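Local coordinates for aminoglycoside acetyltransferase meta-AAC0020 (Uncultured bacterium, PDB 5F47), which acetylates aminoglycoside antibiotics with acetyl-coenzyme A as the acetyl donor, an activity that confers antibiotic resistance, at the interface of chains A and B. Numbering follows the deposited sequence. Chains: chain A/B, aminoglycoside acetyltransferase meta-AAC0020.

Contact 1: the interface of chains A and B. Residues chain A 80-83; chain B 37, 40-41, 43.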
# COMPACT_ATOMS: atom_id res chain seq x y z
N TYR A 80 -7.96 -8.69 5.14
CA TYR A 80 -9.20 -9.18 5.73
C TYR A 80 -9.96 -10.08 4.76
O TYR A 80 -10.95 -10.69 5.14
CB TYR A 80 -10.10 -8.01 6.19
CG TYR A 80 -10.08 -6.84 5.25
CD1 TYR A 80 -11.00 -6.73 4.22
CD2 TYR A 80 -9.11 -5.84 5.38
CE1 TYR A 80 -10.95 -5.67 3.34
CE2 TYR A 80 -9.05 -4.79 4.51
CZ TYR A 80 -9.97 -4.70 3.50
OH TYR A 80 -9.90 -3.64 2.63
N TYR A 81 -9.49 -10.20 3.52
CA TYR A 81 -10.13 -11.13 2.58
C TYR A 81 -9.51 -12.52 2.62
O TYR A 81 -10.12 -13.50 2.18
CB TYR A 81 -10.04 -10.60 1.16
CG TYR A 81 -10.77 -9.30 0.89
CD1 TYR A 81 -12.08 -9.10 1.31
CD2 TYR A 81 -10.15 -8.30 0.17
CE1 TYR A 81 -12.76 -7.91 1.03
CE2 TYR A 81 -10.81 -7.09 -0.11
CZ TYR A 81 -12.10 -6.91 0.31
OH TYR A 81 -12.77 -5.74 0.04
N SER A 82 -8.29 -12.60 3.15
CA SER A 82 -7.52 -13.85 3.17
C SER A 82 -6.55 -13.84 4.34
O SER A 82 -6.08 -12.78 4.76
CB SER A 82 -6.74 -13.99 1.85
OG SER A 82 -5.98 -15.20 1.82
N GLU A 83 -6.21 -15.01 4.86
CA GLU A 83 -5.13 -15.09 5.84
C GLU A 83 -3.76 -14.99 5.16
O GLU A 83 -2.74 -14.83 5.82
CB GLU A 83 -5.25 -16.41 6.61
CG GLU A 83 -4.58 -16.43 7.93
CD GLU A 83 -4.94 -17.69 8.75
OE1 GLU A 83 -4.02 -18.28 9.33
OE2 GLU A 83 -6.13 -18.07 8.83
N MET B 37 -17.87 -9.81 -4.92
CA MET B 37 -16.76 -10.75 -4.86
C MET B 37 -17.22 -12.19 -5.03
O MET B 37 -18.15 -12.62 -4.36
CB MET B 37 -16.02 -10.58 -3.53
CG MET B 37 -15.43 -9.19 -3.35
SD MET B 37 -14.60 -8.95 -1.77
CE MET B 37 -13.29 -10.17 -1.89
N PHE B 40 -16.00 -16.01 -2.13
CA PHE B 40 -15.35 -15.48 -0.95
C PHE B 40 -15.62 -16.33 0.30
O PHE B 40 -16.76 -16.67 0.61
CB PHE B 40 -15.80 -14.03 -0.72
CG PHE B 40 -15.25 -13.42 0.52
CD1 PHE B 40 -13.88 -13.22 0.65
CD2 PHE B 40 -16.08 -13.05 1.56
CE1 PHE B 40 -13.35 -12.66 1.79
CE2 PHE B 40 -15.55 -12.48 2.72
CZ PHE B 40 -14.18 -12.29 2.82
N SER B 41 -14.54 -16.71 0.98
CA SER B 41 -14.60 -17.39 2.28
C SER B 41 -13.95 -16.47 3.29
O SER B 41 -12.75 -16.22 3.22
CB SER B 41 -13.86 -18.74 2.27
OG SER B 41 -14.62 -19.76 1.65
N PRO B 43 -11.98 -15.04 6.28
CA PRO B 43 -10.99 -15.65 7.19
C PRO B 43 -11.56 -15.86 8.58
O PRO B 43 -12.57 -15.23 8.90
CB PRO B 43 -9.87 -14.60 7.23
CG PRO B 43 -10.01 -13.85 5.96
CD PRO B 43 -11.48 -13.80 5.67
O HOH W 1 -10.03 -16.06 1.92
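The backbone carbonyls of A:Tyr81 and B:Ser41 meet through a water. That water lies 2.6 Å from A:Tyr81 O and 3.0 Å from B:Ser41 O. The two oxygens face each other across the chains, and the water, which can donate to both, bridges them. The protein has the GNAT fold, and this patch joins a loop of one copy to a loop of the other. The rest of the contact is largely apolar. B:Met37 reaches the A:Tyr81 ring with the tip of its side chain, and the two cross at about a right angle. Its methyl CE lies over one face of the ring, 3.7 Å from the ring centroid, in a CH-pi contact. The bend at chi3 (62°) turns this methyl in over the ring. The sulfur SD sits nearer the phenol end, 3.5 Å from A:Tyr81 CE1. On the opposite face, A:Tyr80 CE1 lies toward the rim, so the A:Tyr81 ring is held between its own neighbour and the partner chain. B:Phe40 comes in edge-on. Its CG is anti to the backbone N (chi1 176°), and the ring points its CE1 at the A:Tyr81 backbone, 3.7 Å from A:Tyr81 CA. The A:Tyr81 carbonyl carbon lies in the plane of the B:Phe40 ring, at its edge. B:Pro43 packs against the backbone beyond. Its CG is 3.7 Å from A:Ser82 CA, and its CD lies beside A:Tyr80 O.

Contact 2: the interface of chains A and B. Residues chain A 112, 115-116, 120-123; chain B 154-157.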
# COMPACT_ATOMS: atom_id res chain seq x y z
N ASN A 112 9.55 -12.07 -5.02
CA ASN A 112 8.38 -12.92 -5.18
C ASN A 112 8.62 -14.32 -4.62
O ASN A 112 7.72 -14.94 -4.06
CB ASN A 112 7.97 -12.96 -6.65
CG ASN A 112 7.35 -11.65 -7.09
OD1 ASN A 112 6.99 -10.84 -6.25
ND2 ASN A 112 7.23 -11.43 -8.40
N TYR A 115 8.20 -14.08 -0.78
CA TYR A 115 6.82 -13.97 -0.32
C TYR A 115 6.05 -15.26 -0.65
O TYR A 115 5.13 -15.64 0.08
CB TYR A 115 6.17 -12.73 -0.92
CG TYR A 115 6.62 -11.47 -0.20
CD1 TYR A 115 6.39 -11.31 1.15
CD2 TYR A 115 7.27 -10.44 -0.89
CE1 TYR A 115 6.79 -10.15 1.82
CE2 TYR A 115 7.67 -9.26 -0.22
CZ TYR A 115 7.42 -9.14 1.13
OH TYR A 115 7.79 -7.98 1.79
N THR A 116 6.44 -15.94 -1.72
CA THR A 116 5.85 -17.26 -2.00
C THR A 116 6.12 -18.23 -0.86
O THR A 116 5.20 -18.91 -0.39
CB THR A 116 6.41 -17.81 -3.33
OG1 THR A 116 5.99 -16.96 -4.40
CG2 THR A 116 5.88 -19.22 -3.59
N PHE A 120 2.28 -15.90 1.05
CA PHE A 120 1.51 -14.72 0.65
C PHE A 120 0.60 -15.03 -0.54
O PHE A 120 0.82 -15.98 -1.27
CB PHE A 120 2.45 -13.56 0.31
CG PHE A 120 2.93 -12.78 1.52
CD1 PHE A 120 3.38 -13.43 2.67
CD2 PHE A 120 2.98 -11.39 1.48
CE1 PHE A 120 3.83 -12.67 3.79
CE2 PHE A 120 3.43 -10.64 2.57
CZ PHE A 120 3.87 -11.26 3.71
N GLU A 121 -0.43 -14.19 -0.71
CA GLU A 121 -1.36 -14.35 -1.82
C GLU A 121 -0.80 -13.75 -3.11
O GLU A 121 -0.87 -14.35 -4.18
CB GLU A 121 -2.71 -13.69 -1.49
CG GLU A 121 -3.78 -14.00 -2.52
CD GLU A 121 -5.09 -13.24 -2.31
OE1 GLU A 121 -6.15 -13.77 -2.71
OE2 GLU A 121 -5.07 -12.11 -1.82
N GLU A 122 -0.24 -12.55 -2.98
CA GLU A 122 -0.01 -11.72 -4.15
C GLU A 122 0.94 -10.58 -3.81
O GLU A 122 0.95 -10.10 -2.67
CB GLU A 122 -1.36 -11.19 -4.65
CG GLU A 122 -1.35 -10.50 -6.00
CD GLU A 122 -2.74 -10.41 -6.57
OE1 GLU A 122 -3.29 -9.30 -6.58
OE2 GLU A 122 -3.30 -11.44 -7.00
N VAL A 123 1.73 -10.17 -4.80
CA VAL A 123 2.64 -9.03 -4.69
C VAL A 123 2.20 -8.04 -5.75
O VAL A 123 1.81 -8.43 -6.84
CB VAL A 123 4.10 -9.45 -4.93
CG1 VAL A 123 5.06 -8.29 -4.82
CG2 VAL A 123 4.54 -10.56 -3.95
N TYR B 154 1.46 -9.96 -9.16
CA TYR B 154 2.09 -11.28 -9.22
C TYR B 154 1.34 -12.17 -8.24
O TYR B 154 1.54 -12.09 -7.03
CB TYR B 154 3.57 -11.19 -8.86
CG TYR B 154 4.38 -10.15 -9.62
CD1 TYR B 154 4.48 -8.84 -9.16
CD2 TYR B 154 5.07 -10.49 -10.76
CE1 TYR B 154 5.23 -7.89 -9.86
CE2 TYR B 154 5.83 -9.57 -11.46
CZ TYR B 154 5.91 -8.27 -11.00
OH TYR B 154 6.67 -7.34 -11.67
N THR B 155 0.46 -13.02 -8.77
CA THR B 155 -0.33 -13.90 -7.91
C THR B 155 0.50 -15.14 -7.65
O THR B 155 0.96 -15.79 -8.57
CB THR B 155 -1.70 -14.27 -8.55
OG1 THR B 155 -2.35 -13.08 -9.02
CG2 THR B 155 -2.59 -14.97 -7.53
N LEU B 156 0.73 -15.45 -6.37
CA LEU B 156 1.73 -16.45 -5.99
C LEU B 156 1.16 -17.85 -5.87
O LEU B 156 0.01 -18.04 -5.46
CB LEU B 156 2.36 -16.05 -4.66
CG LEU B 156 2.90 -14.61 -4.64
CD1 LEU B 156 3.43 -14.32 -3.24
CD2 LEU B 156 3.96 -14.37 -5.72
N LYS B 157 1.98 -18.84 -6.20
CA LYS B 157 1.61 -20.25 -6.05
C LYS B 157 1.74 -20.68 -4.60
O LYS B 157 2.77 -20.48 -3.97
CB LYS B 157 2.50 -21.12 -6.95
CG LYS B 157 2.39 -22.62 -6.68
CD LYS B 157 1.22 -23.25 -7.39
CE LYS B 157 1.20 -24.77 -7.23
NZ LYS B 157 0.99 -25.16 -5.81
OXT LYS B 157 0.81 -21.26 -4.03
O HOH W 2 4.76 -18.08 -6.76
O HOH W 3 -2.15 -16.97 -4.23
O HOH W 4 2.81 -20.04 -1.29
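B:Tyr154 and A:Val123 pair through their backbones in both directions. B:Tyr154 N donates to A:Val123 O at 2.8 Å, and A:Val123 N donates to B:Tyr154 O at 3.0 Å. A third backbone bond runs from B:Leu156 N to A:Glu121 O at 2.9 Å. These bonds make an antiparallel ladder between the chains, pairing A:Val123 with B:Tyr154 and A:Glu122 with B:Thr155. Beside the ladder, the B:Thr155 hydroxyl OG1 donates to the A:Glu122 carboxylate oxygen OE2 at 2.8 Å. The hydroxyl meets that oxygen from above the carboxylate plane, 43° out of it. A:Glu122 has CG anti to its backbone N (chi1 -170°), and its chain extends past B:Tyr154 O to reach the threonine.

B:Leu156 buries 115 Å² against chain A. Its CD1 branch points in among A:Tyr115 CB, A:Phe120 CB and A:Val123 CG2. B:Leu156 CD1 lies 3.8 Å from A:Phe120 CB. The CD2 branch lies against the hydroxyl of A:Thr116. At the other end of the ladder, the amide nitrogen ND2 of A:Asn112 sits over one face of the B:Tyr154 ring, toward the rim. A:Asn112 ND2 is 3.3 Å from B:Tyr154 CD2, and the amide and ring planes are 52° apart.

Further out, A:Thr116 OG1 donates to A:Asn112 O, one turn back in the helix, at 2.7 Å. This fixes the hydroxyl beside B:Leu156. Within chain A, A:Tyr115 CD1 lies over the centre of the A:Phe120 ring; this packing may hold the two CB atoms that B:Leu156 touches. Waters join A:Thr116 OG1 to B:Lys157 N, A:Thr116 O to B:Lys157 O, and A:Glu121 O to B:Leu156 O.

In the GNAT fold, the C-terminal end of strand 145-155 of chain B and the residues after it lie along the start of strand 122-128 of chain A, beside the end of helix 103-117.

The centres of the C-alpha atoms of contact 1 and contact 2 lie about 15 Å apart, and the contacts share no residue. Contact 1 joins the loop between strands 67-77 and 86-94 of chain A to the loop between helices 21-34 and 45-52 of chain B. Contact 2 places the end of strand 145-155 of chain B and the residues after it against the start of strand 122-128, the residues just before it, and helix 103-117 of chain A. Contact 2 adds directional strand pairing, and contact 1 adds loop packing. Together with their two-fold twins they are consistent with a dimer, although the structure alone does not show that it forms in solution.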